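Local coordinates for protein uncharacterized RNA methyltransferase pyrab10780 (Pyrococcus abyssi, PDB 2JJQ) that methylates carbon 5 of uridine 54 in tRNA, using S-adenosyl-L-methionine as methyl donor and releasing S-adenosyl-L-homocysteine, at residues A[89-93]-A[413-417]; A[119-123]-A[274-280]; A[125-131]-A[157-161]; A[136-142]-A[151-155]; A[206-212]-A[226-232]. All coordinates share one frame; numbering follows the deposited sequence.

Interaction 1. Residues A[89-93]-A[413-417]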
# COMPACT_ATOMS: atom_id res chain seq x y z
N GLY A 89 -4.16 -2.17 10.58
CA GLY A 89 -4.01 -3.19 9.52
C GLY A 89 -2.98 -4.27 9.83
O GLY A 89 -2.94 -5.31 9.16
N CYS A 90 -2.14 -4.02 10.83
CA CYS A 90 -0.99 -4.90 11.13
C CYS A 90 -1.36 -6.20 11.86
O CYS A 90 -0.87 -6.53 12.96
CB CYS A 90 0.04 -4.12 11.93
SG CYS A 90 0.74 -2.77 10.93
N THR A 91 -2.20 -6.97 11.22
CA THR A 91 -2.78 -8.13 11.86
C THR A 91 -1.81 -9.28 12.12
O THR A 91 -2.16 -10.26 12.79
CB THR A 91 -3.94 -8.57 11.05
OG1 THR A 91 -3.50 -8.65 9.69
CG2 THR A 91 -5.03 -7.46 11.18
N LEU A 92 -0.59 -9.17 11.60
CA LEU A 92 0.42 -10.23 11.91
C LEU A 92 1.56 -9.69 12.76
O LEU A 92 2.59 -10.35 12.86
CB LEU A 92 1.02 -10.85 10.64
CG LEU A 92 0.09 -11.51 9.60
CD1 LEU A 92 0.89 -12.03 8.42
CD2 LEU A 92 -0.84 -12.55 10.20
N GLN A 93 1.41 -8.50 13.34
CA GLN A 93 2.53 -7.84 14.05
C GLN A 93 2.98 -8.57 15.29
O GLN A 93 4.05 -8.29 15.81
CB GLN A 93 2.16 -6.41 14.48
CG GLN A 93 3.42 -5.56 14.60
CD GLN A 93 3.16 -4.05 14.92
OE1 GLN A 93 2.56 -3.31 14.13
NE2 GLN A 93 3.68 -3.60 16.07
N PRO A 413 4.87 -5.87 5.26
CA PRO A 413 5.18 -6.54 6.54
C PRO A 413 4.05 -6.37 7.58
O PRO A 413 3.40 -5.32 7.64
CB PRO A 413 6.41 -5.78 7.03
CG PRO A 413 7.07 -5.20 5.77
CD PRO A 413 5.94 -4.93 4.82
N HIS A 414 3.86 -7.40 8.43
CA HIS A 414 2.88 -7.36 9.52
C HIS A 414 1.43 -7.45 9.05
O HIS A 414 0.53 -7.27 9.87
CB HIS A 414 3.05 -6.16 10.47
CG HIS A 414 4.47 -5.91 10.85
ND1 HIS A 414 5.25 -6.87 11.46
CD2 HIS A 414 5.27 -4.82 10.69
CE1 HIS A 414 6.46 -6.38 11.70
NE2 HIS A 414 6.51 -5.14 11.22
N THR A 415 1.23 -7.69 7.77
CA THR A 415 -0.10 -7.95 7.22
C THR A 415 -0.01 -9.28 6.46
O THR A 415 1.10 -9.73 6.11
CB THR A 415 -0.53 -6.86 6.22
OG1 THR A 415 0.11 -7.13 4.96
CG2 THR A 415 -0.11 -5.46 6.70
N PRO A 416 -1.17 -9.90 6.14
CA PRO A 416 -1.13 -11.12 5.34
C PRO A 416 -0.84 -10.92 3.84
O PRO A 416 -0.78 -11.90 3.10
CB PRO A 416 -2.54 -11.72 5.50
CG PRO A 416 -3.30 -10.81 6.36
CD PRO A 416 -2.54 -9.53 6.55
N HIS A 417 -0.65 -9.67 3.41
CA HIS A 417 -0.59 -9.37 1.99
C HIS A 417 0.80 -9.47 1.42
O HIS A 417 1.80 -9.22 2.10
CB HIS A 417 -1.12 -7.96 1.74
CG HIS A 417 -2.45 -7.71 2.35
ND1 HIS A 417 -3.54 -8.50 2.10
CD2 HIS A 417 -2.86 -6.79 3.26
CE1 HIS A 417 -4.58 -8.06 2.79
NE2 HIS A 417 -4.19 -7.02 3.49
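Gln93 lies across the His414 imidazole. Its CG sits over one face of the ring, 4.1 Å from the ring centroid and 21° off the ring normal, a CH-pi contact offset toward the rim. Pro413 CB covers the opposite face, so the ring is held between two aliphatic groups. The Gln93 amide plane is turned 54° from the ring. CG of Gln93 stands trans to its backbone N (chi1 -154°), which carries it over the imidazole. Ring rotation is also fixed from outside, because His414 NE2 is hydrogen-bonded to Ile124 O. Cys90 CB packs on His414 CB at 3.9 Å.

The backbone of His414 meets a type I beta turn, Cys90 to Gln93. Gln93 N closes this turn onto Cys90 O, and Leu92 N donates to His414 O at 2.8 Å. That donor stands above the carbonyl plane. The turn belongs to the region that carries the iron-sulfur site; by similarity Cys90 is a ligand of the [4Fe-4S] cluster. The 413-417 loop leads into the last strand of the catalytic domain, so the contact joins these two parts.

Leu92 packs on the backbone that follows His414. Its CD1 reaches Thr415 O at 3.3 Å, and its CG faces the Pro416 ring more loosely. Phe103 of helix 97-112 touches both Leu92 and Pro416. Thr91 and Pro416 cross at about a right angle, with Thr91 OG1 3.4 Å from Pro416 CD. Thr415 turns its hydroxyl back to its own loop: OG1 accepts from His417 N in an ST turn and is also hydrogen-bonded to Phe412 O.

Interaction 2. Residues A[119-123]-A[274-280]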
# COMPACT_ATOMS: atom_id res chain seq x y z
N VAL A 119 10.59 -12.39 -1.00
CA VAL A 119 11.72 -11.52 -0.64
C VAL A 119 11.36 -10.66 0.56
O VAL A 119 10.33 -9.97 0.51
CB VAL A 119 12.09 -10.62 -1.84
CG1 VAL A 119 13.28 -9.65 -1.53
CG2 VAL A 119 12.32 -11.48 -3.11
N PRO A 120 12.17 -10.74 1.64
CA PRO A 120 11.92 -9.95 2.86
C PRO A 120 11.99 -8.49 2.57
O PRO A 120 12.75 -8.06 1.68
CB PRO A 120 13.07 -10.36 3.82
CG PRO A 120 13.71 -11.57 3.21
CD PRO A 120 13.43 -11.51 1.73
N SER A 121 11.14 -7.71 3.24
CA SER A 121 11.31 -6.26 3.23
C SER A 121 12.67 -5.90 3.89
O SER A 121 13.04 -6.53 4.92
CB SER A 121 10.15 -5.60 3.96
OG SER A 121 10.30 -4.19 3.91
N PRO A 122 13.46 -4.99 3.25
CA PRO A 122 14.79 -4.63 3.79
C PRO A 122 14.68 -4.09 5.19
O PRO A 122 15.61 -4.28 6.00
CB PRO A 122 15.27 -3.58 2.79
CG PRO A 122 14.72 -4.07 1.45
CD PRO A 122 13.33 -4.62 1.83
N LYS A 123 13.56 -3.43 5.49
CA LYS A 123 13.27 -2.94 6.84
C LYS A 123 11.87 -3.29 7.21
O LYS A 123 11.03 -3.34 6.33
CB LYS A 123 13.45 -1.43 6.96
CG LYS A 123 14.86 -0.91 6.66
CD LYS A 123 14.87 0.57 7.06
CE LYS A 123 16.24 1.23 6.84
NZ LYS A 123 17.19 1.04 7.95
N ASN A 274 5.86 1.06 0.71
CA ASN A 274 7.08 0.56 1.34
C ASN A 274 8.25 0.95 0.45
O ASN A 274 8.52 0.33 -0.56
CB ASN A 274 6.95 -0.95 1.58
CG ASN A 274 8.20 -1.58 2.16
OD1 ASN A 274 9.31 -1.01 2.11
ND2 ASN A 274 8.05 -2.81 2.65
N SER A 275 8.92 2.02 0.82
CA SER A 275 9.92 2.55 -0.13
C SER A 275 11.04 1.54 -0.32
O SER A 275 11.62 1.46 -1.41
CB SER A 275 10.49 3.88 0.36
OG SER A 275 9.46 4.86 0.36
N TYR A 276 11.35 0.78 0.73
CA TYR A 276 12.56 -0.09 0.68
C TYR A 276 12.36 -1.22 -0.26
O TYR A 276 13.20 -1.50 -1.13
CB TYR A 276 12.91 -0.60 2.07
CG TYR A 276 13.46 0.53 2.90
CD1 TYR A 276 14.81 0.86 2.85
CD2 TYR A 276 12.61 1.34 3.68
CE1 TYR A 276 15.33 1.94 3.59
CE2 TYR A 276 13.13 2.41 4.42
CZ TYR A 276 14.48 2.70 4.36
OH TYR A 276 15.00 3.74 5.12
N GLN A 277 11.19 -1.83 -0.15
CA GLN A 277 10.84 -2.92 -1.09
C GLN A 277 10.53 -2.38 -2.45
O GLN A 277 10.64 -3.11 -3.44
CB GLN A 277 9.56 -3.56 -0.72
CG GLN A 277 9.60 -4.77 -0.01
CD GLN A 277 10.42 -5.96 -0.55
OE1 GLN A 277 11.30 -5.92 -1.45
NE2 GLN A 277 10.18 -7.04 0.15
N ALA A 278 10.05 -1.13 -2.52
CA ALA A 278 9.73 -0.55 -3.83
C ALA A 278 11.00 -0.58 -4.68
O ALA A 278 10.91 -0.70 -5.89
CB ALA A 278 9.23 0.86 -3.65
N VAL A 279 12.16 -0.39 -4.05
CA VAL A 279 13.43 -0.41 -4.78
C VAL A 279 13.58 -1.82 -5.39
O VAL A 279 13.92 -1.95 -6.58
CB VAL A 279 14.62 -0.05 -3.88
CG1 VAL A 279 15.95 -0.30 -4.60
CG2 VAL A 279 14.50 1.45 -3.44
N ASN A 280 13.34 -2.85 -4.59
CA ASN A 280 13.47 -4.23 -5.16
C ASN A 280 12.44 -4.48 -6.27
O ASN A 280 12.72 -5.16 -7.24
CB ASN A 280 13.29 -5.25 -4.06
CG ASN A 280 14.47 -5.30 -3.13
OD1 ASN A 280 15.59 -4.87 -3.48
ND2 ASN A 280 14.26 -5.85 -1.95
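Ser121 OG receives a hydrogen bond from Asn274 ND2 at 2.9 Å. The bond is nearly straight, 171° at the hydrogen, and the hydroxyl lies in the plane of the Asn274 amide. Beside it, Gln277 NE2 donates to Val119 O at 3.0 Å. This second bond is more bent, and the donor stands above the carbonyl plane. Lys123 lays its aliphatic chain over one face of the Tyr276 ring, with CD 3.7 Å from the ring centroid. Its CE continues to Tyr276 OH at 3.3 Å. Pro122 CB packs on Tyr276 CB at 3.9 Å.

The next shell sets these groups. Ser121 OG donates its own proton to Lys123 O at 2.7 Å, which leaves the oxygen to accept from Asn274. Asn274 is the N-cap of helix 275-288. Its OD1 accepts from Gln277 N at 3.1 Å and, weakly, from Tyr276 N. The Gln277 chain bends at chi2 (-54°), bringing its amide back to the 119-123 loop. Asn280 ND2 then holds Gln277 OE1 at 3.0 Å. Further out, Met411 O also binds Asn274 ND2, and Asp410 O also binds Gln277 NE2. Phe202 meets the Tyr276 ring edge-to-face.

The contact places the loop after strand 117-119 against the start of this helix in the catalytic domain. Gln272, just before the cap, binds S-adenosyl-L-methionine. The cap amide therefore has two jobs: its oxygen closes the first turn of the helix, while its nitrogen ties that helix end to Ser121. Both ends of the Gln277 amide are likewise engaged, which fixes its flip.

Interaction 3. Residues A[125-131]-A[157-161]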
# COMPACT_ATOMS: atom_id res chain seq x y z
N PHE A 125 10.50 -1.99 10.30
CA PHE A 125 9.97 -0.77 10.93
C PHE A 125 10.66 0.48 10.30
O PHE A 125 11.85 0.46 9.91
CB PHE A 125 10.02 -0.85 12.47
CG PHE A 125 9.07 -1.90 13.08
CD1 PHE A 125 7.72 -1.60 13.32
CD2 PHE A 125 9.53 -3.18 13.42
CE1 PHE A 125 6.84 -2.56 13.90
CE2 PHE A 125 8.65 -4.17 14.00
CZ PHE A 125 7.32 -3.85 14.24
N GLY A 126 9.89 1.56 10.16
CA GLY A 126 10.41 2.72 9.42
C GLY A 126 10.26 2.63 7.91
O GLY A 126 10.64 3.58 7.21
N HIS A 127 9.70 1.53 7.40
CA HIS A 127 9.61 1.31 5.92
C HIS A 127 8.44 2.02 5.27
O HIS A 127 8.43 2.24 4.03
CB HIS A 127 9.49 -0.18 5.60
CG HIS A 127 8.30 -0.81 6.24
ND1 HIS A 127 8.25 -1.06 7.59
CD2 HIS A 127 7.10 -1.20 5.74
CE1 HIS A 127 7.07 -1.56 7.91
NE2 HIS A 127 6.35 -1.65 6.80
N ARG A 128 7.40 2.32 6.06
CA ARG A 128 6.18 2.81 5.50
C ARG A 128 6.30 4.34 5.30
O ARG A 128 6.69 5.06 6.23
CB ARG A 128 5.02 2.49 6.45
CG ARG A 128 3.69 2.64 5.77
CD ARG A 128 2.53 2.11 6.56
NE ARG A 128 1.39 2.74 5.94
CZ ARG A 128 0.73 2.25 4.89
NH1 ARG A 128 1.03 1.05 4.41
NH2 ARG A 128 -0.27 2.94 4.36
N ASN A 129 5.87 4.82 4.13
CA ASN A 129 6.11 6.19 3.75
C ASN A 129 4.85 7.06 3.72
O ASN A 129 4.92 8.22 3.28
CB ASN A 129 6.87 6.19 2.43
CG ASN A 129 6.00 5.66 1.27
OD1 ASN A 129 4.77 5.76 1.33
ND2 ASN A 129 6.62 5.00 0.27
N ARG A 130 3.71 6.52 4.20
CA ARG A 130 2.47 7.29 4.39
C ARG A 130 1.69 6.73 5.59
O ARG A 130 1.53 5.52 5.69
CB ARG A 130 1.60 7.26 3.12
CG ARG A 130 0.33 8.05 3.24
CD ARG A 130 -0.73 7.74 2.19
NE ARG A 130 -1.94 8.48 2.57
CZ ARG A 130 -2.94 8.81 1.77
NH1 ARG A 130 -2.94 8.42 0.50
NH2 ARG A 130 -3.97 9.52 2.25
N ILE A 131 1.20 7.60 6.47
CA ILE A 131 0.24 7.18 7.47
C ILE A 131 -0.84 8.25 7.56
O ILE A 131 -0.54 9.45 7.29
CB ILE A 131 0.85 6.95 8.84
CG1 ILE A 131 1.54 8.21 9.37
CG2 ILE A 131 1.84 5.74 8.76
CD1 ILE A 131 2.18 7.90 10.72
N CYS A 157 4.21 6.01 15.37
CA CYS A 157 3.82 4.90 14.54
C CYS A 157 5.09 4.25 14.06
O CYS A 157 5.79 4.78 13.17
CB CYS A 157 2.95 5.35 13.38
SG CYS A 157 2.74 3.97 12.25
N PRO A 158 5.46 3.11 14.68
CA PRO A 158 6.77 2.52 14.41
C PRO A 158 6.98 2.03 12.94
O PRO A 158 8.09 2.08 12.45
CB PRO A 158 6.83 1.33 15.41
CG PRO A 158 5.77 1.68 16.45
CD PRO A 158 4.68 2.35 15.67
N VAL A 159 5.93 1.59 12.26
CA VAL A 159 6.11 1.20 10.84
C VAL A 159 6.44 2.42 9.94
O VAL A 159 7.16 2.28 8.97
CB VAL A 159 4.93 0.40 10.24
CG1 VAL A 159 4.67 -0.87 11.05
CG2 VAL A 159 3.65 1.22 10.14
N PHE A 160 5.93 3.61 10.30
CA PHE A 160 6.33 4.83 9.61
C PHE A 160 7.70 5.33 10.08
O PHE A 160 8.56 5.70 9.28
CB PHE A 160 5.26 5.91 9.81
CG PHE A 160 5.51 7.14 8.99
CD1 PHE A 160 4.94 7.26 7.72
CD2 PHE A 160 6.33 8.17 9.47
CE1 PHE A 160 5.16 8.38 6.93
CE2 PHE A 160 6.54 9.35 8.69
CZ PHE A 160 5.98 9.41 7.39
N GLY A 161 7.90 5.35 11.41
CA GLY A 161 9.18 5.68 11.98
C GLY A 161 9.10 6.95 12.83
O GLY A 161 8.00 7.53 13.03
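Cys157 CB packs against Ile131 CD1 at 3.8 Å, at the start of strand 130-136. Cys157 is, by similarity, a ligand of the [4Fe-4S] cluster. The residues after it form a helix-like turn in the central region, closed by Gly161 N on Cys157 O, and helix 162-178 follows. Pro158 accepts from Gly126 N at 3.0 Å through its carbonyl O. Its ring lies alongside Phe125, pointing the same way, with Pro158 CB 3.7 Å from Phe125 CD1. The edge of the Phe125 ring faces the peptide between Pro158 and Val159.

Val159 spreads its two methyls. CG1 meets Phe125, while CG2 runs beside Arg128 CD. Val159 O accepts from Arg128 N at 2.9 Å and also lies over one face of the His127 ring. Phe160 has CG trans to its backbone N (chi1 -173°), directing the ring along the 128-131 backbone. Ile131 CG2 packs on Phe160 CB at 3.6 Å. Outside the contact, Lys201 makes a cation-pi contact with Phe160. At Gly161 the two backbones come close, with Gly161 CA 4.1 Å from Gly126 CA.

Interaction 4. Residues A[136-142]-A[151-155]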
# COMPACT_ATOMS: atom_id res chain seq x y z
N THR A 136 -8.83 13.36 16.93
CA THR A 136 -10.17 13.38 17.50
C THR A 136 -10.16 13.89 18.94
O THR A 136 -9.11 14.03 19.56
CB THR A 136 -10.81 11.97 17.47
OG1 THR A 136 -10.20 11.16 18.48
CG2 THR A 136 -10.54 11.27 16.14
N LYS A 137 -11.36 14.17 19.45
CA LYS A 137 -11.50 14.62 20.82
C LYS A 137 -10.76 13.69 21.79
O LYS A 137 -9.95 14.14 22.62
CB LYS A 137 -13.00 14.77 21.17
CG LYS A 137 -13.28 15.12 22.62
CD LYS A 137 -14.77 15.46 22.84
CE LYS A 137 -15.11 15.45 24.33
NZ LYS A 137 -14.77 14.11 24.92
N ASP A 138 -10.95 12.39 21.63
CA ASP A 138 -10.31 11.44 22.54
C ASP A 138 -8.96 10.86 22.11
O ASP A 138 -8.55 9.82 22.60
CB ASP A 138 -11.28 10.31 22.87
CG ASP A 138 -12.35 10.77 23.86
OD1 ASP A 138 -12.01 11.59 24.76
OD2 ASP A 138 -13.52 10.34 23.73
N GLY A 139 -8.28 11.50 21.18
CA GLY A 139 -6.93 11.05 20.86
C GLY A 139 -6.60 11.19 19.39
O GLY A 139 -7.49 11.47 18.58
N ILE A 140 -5.33 10.91 19.08
CA ILE A 140 -4.78 10.96 17.71
C ILE A 140 -4.27 9.54 17.38
O ILE A 140 -3.45 8.96 18.12
CB ILE A 140 -3.61 11.99 17.62
CG1 ILE A 140 -4.12 13.43 17.79
CG2 ILE A 140 -2.84 11.85 16.28
CD1 ILE A 140 -3.06 14.44 18.22
N GLY A 141 -4.77 8.97 16.29
CA GLY A 141 -4.34 7.63 15.90
C GLY A 141 -5.33 7.05 14.92
O GLY A 141 -5.55 7.59 13.85
N PHE A 142 -5.98 5.95 15.28
CA PHE A 142 -6.83 5.27 14.32
C PHE A 142 -7.99 4.54 15.02
O PHE A 142 -7.94 4.35 16.24
CB PHE A 142 -6.00 4.31 13.49
CG PHE A 142 -5.23 3.32 14.31
CD1 PHE A 142 -3.95 3.63 14.76
CD2 PHE A 142 -5.80 2.09 14.68
CE1 PHE A 142 -3.23 2.72 15.53
CE2 PHE A 142 -5.07 1.17 15.46
CZ PHE A 142 -3.78 1.49 15.88
N ILE A 151 -11.28 5.44 19.35
CA ILE A 151 -9.96 5.76 18.80
C ILE A 151 -8.88 5.08 19.63
O ILE A 151 -9.00 4.99 20.87
CB ILE A 151 -9.70 7.29 18.74
CG1 ILE A 151 -8.47 7.60 17.90
CG2 ILE A 151 -9.56 7.90 20.14
CD1 ILE A 151 -8.83 7.82 16.43
N VAL A 152 -7.85 4.60 18.95
CA VAL A 152 -6.64 4.15 19.59
C VAL A 152 -5.68 5.36 19.56
O VAL A 152 -5.32 5.82 18.48
CB VAL A 152 -6.00 2.97 18.83
CG1 VAL A 152 -4.67 2.59 19.46
CG2 VAL A 152 -6.95 1.75 18.79
N ASP A 153 -5.35 5.91 20.71
CA ASP A 153 -4.49 7.07 20.78
C ASP A 153 -3.01 6.65 20.80
O ASP A 153 -2.61 5.75 21.55
CB ASP A 153 -4.89 7.92 21.98
CG ASP A 153 -4.06 9.18 22.13
OD1 ASP A 153 -3.82 9.91 21.15
OD2 ASP A 153 -3.65 9.48 23.27
N ILE A 154 -2.19 7.24 19.93
CA ILE A 154 -0.78 6.84 19.82
C ILE A 154 0.14 8.04 19.86
O ILE A 154 -0.28 9.14 19.50
CB ILE A 154 -0.48 6.03 18.55
CG1 ILE A 154 -0.58 6.89 17.30
CG2 ILE A 154 -1.40 4.81 18.45
CD1 ILE A 154 -0.35 6.13 16.02
N ASP A 155 1.39 7.81 20.29
CA ASP A 155 2.42 8.85 20.32
C ASP A 155 3.40 8.70 19.17
O ASP A 155 4.18 9.59 18.90
CB ASP A 155 3.26 8.76 21.58
CG ASP A 155 2.48 9.05 22.84
OD1 ASP A 155 1.56 9.92 22.80
OD2 ASP A 155 2.78 8.38 23.85
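Gly141 and Phe142 pair antiparallel with Asp153 and Val152, the first as a non-hydrogen-bonded pair and the second as a hydrogen-bonded pair in which Val152 N donates to Phe142 O at 2.7 Å and Phe142 N returns a longer bond to Val152 O at 3.3 Å, while Ile154 N adds a bond to Ile140 O.

Phe142 and Val152 lie side by side on one face of this small sheet. Val152 CB sits over the Phe142 ring, 4.0 Å from its centroid and 16° off the normal. The Ile154 and Phe142 side chains cross at about a right angle, with Ile154 CG2 4.0 Å from Phe142 CE1.

The two-stranded hairpin, 142-143 with 151-153, probably belongs to the central region that carries the iron-sulfur site. The chain turns a corner at 140-141 to enter it from strand 130-136. A type I turn, Thr136 to Gly139, comes just before. There Gly139 O is gripped twice, by Thr136 N and Thr136 OG1.

Asp153 has CG trans to its backbone N (chi1 -179°), which takes OD1 to Ile140 N at 2.8 Å. The amide meets OD1 on its anti side, out of the carboxylate plane. Thr136 and Ile151 reach toward each other tip to tip, with Thr136 OG1 3.7 Å from Ile151 CG2. Ile151 CG2 also touches Asp138 O at 3.3 Å.

Interaction 5. Residues A[206-212]-A[226-232]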
# COMPACT_ATOMS: atom_id res chain seq x y z
N VAL A 206 9.82 15.50 4.07
CA VAL A 206 8.61 15.13 4.78
C VAL A 206 7.51 16.09 4.38
O VAL A 206 7.71 17.31 4.33
CB VAL A 206 8.81 15.28 6.28
CG1 VAL A 206 7.57 14.79 7.04
CG2 VAL A 206 10.03 14.47 6.70
N MET A 207 6.34 15.54 4.11
CA MET A 207 5.13 16.32 3.82
C MET A 207 4.05 16.02 4.87
O MET A 207 3.84 14.86 5.25
CB MET A 207 4.62 15.91 2.44
CG MET A 207 3.16 16.45 2.15
SD MET A 207 2.62 15.87 0.52
CE MET A 207 3.75 16.84 -0.50
N VAL A 208 3.37 17.06 5.37
CA VAL A 208 2.26 16.85 6.28
C VAL A 208 1.05 17.47 5.62
O VAL A 208 1.16 18.52 5.00
CB VAL A 208 2.51 17.37 7.68
CG1 VAL A 208 2.66 18.87 7.68
CG2 VAL A 208 1.37 16.95 8.62
N ASN A 209 -0.10 16.80 5.71
CA ASN A 209 -1.31 17.27 5.09
C ASN A 209 -2.42 17.24 6.15
O ASN A 209 -2.71 16.18 6.71
CB ASN A 209 -1.68 16.35 3.90
CG ASN A 209 -3.00 16.72 3.24
OD1 ASN A 209 -3.40 17.88 3.23
ND2 ASN A 209 -3.65 15.74 2.62
N PHE A 210 -2.99 18.39 6.44
CA PHE A 210 -4.12 18.54 7.39
C PHE A 210 -5.39 18.50 6.62
O PHE A 210 -5.65 19.39 5.79
CB PHE A 210 -3.97 19.86 8.20
CG PHE A 210 -2.67 19.91 8.98
CD1 PHE A 210 -2.45 19.01 10.03
CD2 PHE A 210 -1.64 20.76 8.60
CE1 PHE A 210 -1.22 18.99 10.74
CE2 PHE A 210 -0.42 20.74 9.30
CZ PHE A 210 -0.22 19.85 10.35
N VAL A 211 -6.19 17.46 6.85
CA VAL A 211 -7.46 17.35 6.17
C VAL A 211 -8.53 17.83 7.14
O VAL A 211 -8.59 17.35 8.26
CB VAL A 211 -7.75 15.87 5.75
CG1 VAL A 211 -9.06 15.75 5.05
CG2 VAL A 211 -6.55 15.26 4.89
N THR A 212 -9.36 18.76 6.69
CA THR A 212 -10.33 19.43 7.53
C THR A 212 -11.69 19.55 6.84
O THR A 212 -11.86 19.27 5.63
CB THR A 212 -9.84 20.86 7.86
OG1 THR A 212 -10.09 21.68 6.73
CG2 THR A 212 -8.30 20.90 8.23
N PHE A 226 8.64 20.82 8.42
CA PHE A 226 8.76 19.84 7.35
C PHE A 226 8.87 20.54 5.99
O PHE A 226 8.52 21.73 5.83
CB PHE A 226 7.55 18.88 7.38
CG PHE A 226 7.47 18.05 8.61
CD1 PHE A 226 8.63 17.46 9.16
CD2 PHE A 226 6.22 17.82 9.22
CE1 PHE A 226 8.53 16.66 10.30
CE2 PHE A 226 6.11 17.03 10.36
CZ PHE A 226 7.28 16.46 10.92
N ASP A 227 9.38 19.83 5.00
CA ASP A 227 9.56 20.43 3.67
C ASP A 227 8.28 20.91 3.01
O ASP A 227 8.31 21.86 2.22
CB ASP A 227 10.17 19.37 2.77
CG ASP A 227 11.41 18.75 3.39
OD1 ASP A 227 12.51 19.13 2.93
OD2 ASP A 227 11.27 17.96 4.36
N SER A 228 7.17 20.23 3.26
CA SER A 228 5.89 20.61 2.62
C SER A 228 4.79 20.51 3.70
O SER A 228 4.74 19.50 4.44
CB SER A 228 5.59 19.64 1.44
OG SER A 228 4.32 19.90 0.86
N ILE A 229 3.95 21.56 3.85
CA ILE A 229 2.76 21.51 4.69
C ILE A 229 1.56 21.81 3.79
O ILE A 229 1.57 22.78 3.06
CB ILE A 229 2.79 22.56 5.80
CG1 ILE A 229 4.03 22.37 6.68
CG2 ILE A 229 1.44 22.48 6.58
CD1 ILE A 229 4.41 23.67 7.44
N TYR A 230 0.55 20.96 3.81
CA TYR A 230 -0.63 21.13 3.01
C TYR A 230 -1.83 21.23 3.93
O TYR A 230 -1.85 20.62 5.03
CB TYR A 230 -0.84 19.90 2.14
CG TYR A 230 -0.31 20.07 0.73
CD1 TYR A 230 -1.16 20.49 -0.32
CD2 TYR A 230 1.01 19.80 0.44
CE1 TYR A 230 -0.71 20.64 -1.59
CE2 TYR A 230 1.48 19.94 -0.86
CZ TYR A 230 0.61 20.33 -1.89
OH TYR A 230 1.09 20.47 -3.20
N TRP A 231 -2.81 22.02 3.48
CA TRP A 231 -4.14 22.06 4.05
C TRP A 231 -5.11 21.63 2.95
O TRP A 231 -5.13 22.24 1.89
CB TRP A 231 -4.46 23.48 4.52
CG TRP A 231 -5.87 23.66 4.98
CD1 TRP A 231 -6.74 22.70 5.50
CD2 TRP A 231 -6.59 24.88 4.96
NE1 TRP A 231 -7.96 23.29 5.81
CE2 TRP A 231 -7.90 24.63 5.47
CE3 TRP A 231 -6.24 26.20 4.62
CZ2 TRP A 231 -8.85 25.65 5.64
CZ3 TRP A 231 -7.21 27.21 4.74
CH2 TRP A 231 -8.49 26.92 5.24
N SER A 232 -5.90 20.58 3.21
CA SER A 232 -6.88 20.06 2.27
C SER A 232 -8.23 20.09 2.98
O SER A 232 -8.31 19.85 4.16
CB SER A 232 -6.57 18.62 1.87
OG SER A 232 -5.29 18.51 1.27
O HOH W 1 -5.87 15.98 0.42
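Trp231 NE1 donates to Thr212 OG1 at 2.8 Å, a side-chain bond reaching across two neighbouring strands. It is nearly straight, 168° at the hydrogen, and the hydroxyl lies in the plane of the indole. Trp231 has CG trans to its backbone N (chi1 174°), which brings the pyrrole edge of the ring over to Thr212. The same edge meets Phe210 O.

Asn209 and Ser232 form a second polar link. Ser232 OG donates to Asn209 OD1 at 2.8 Å. A water joins the same two side chains: it accepts from Asn209 ND2 and donates to Ser232 OG. Tyr230 lies beside this pair, with CB 3.4 Å from Asn209 OD1. Met207 makes an oblique Met-aromatic contact with the Tyr230 ring, and Tyr230 OH is hydrogen-bonded to Glu252 O.

Val208, Phe210, Ile229 and Trp231 point to the opposite face from Asn209 and Tyr230. Ile229 CG2 touches the edge of the Phe210 ring at CE2, 3.7 Å away. Near the start of the strand, Val206 CG1 sits over a face of the Phe226 ring, 3.7 Å from its centroid. Helix 162-178 covers this face, touching Phe210 and Phe226. Asp227 OD2 accepts from Val206 N at 2.9 Å, from above the carboxylate plane.

Six backbone bonds run between the strands, from Ser228 N with Val206 O to Thr212 N with Ser232 O. This is the parallel pair inside an otherwise antiparallel five-stranded sheet.

Interactions 1, 2 and 3 form one connected cluster. Pro413 of interaction 1 packs on Ser121 and Asn274 of interaction 2, with Pro413 CG 3.6 Å from Ser121 CB. His414 NE2 lies 3.4 Å from Phe125 CZ of interaction 3. Ser275 OG and Asn129 ND2, 2.8 Å apart, link interactions 2 and 3. Cys90 and Cys157, cluster ligands by similarity, have side chains about 7 Å apart. On the catalytic side, the Thr415 side chain is about 9 Å from that of Cys387, the predicted nucleophile, and the Gln277 side chain about 12 Å from bound S-adenosyl-L-homocysteine. Interaction 4 continues the chain between the two segments of interaction 3. Interaction 5 is farther off, its centre 17 Å from that of interaction 3, in the sheet that 130-136 borders.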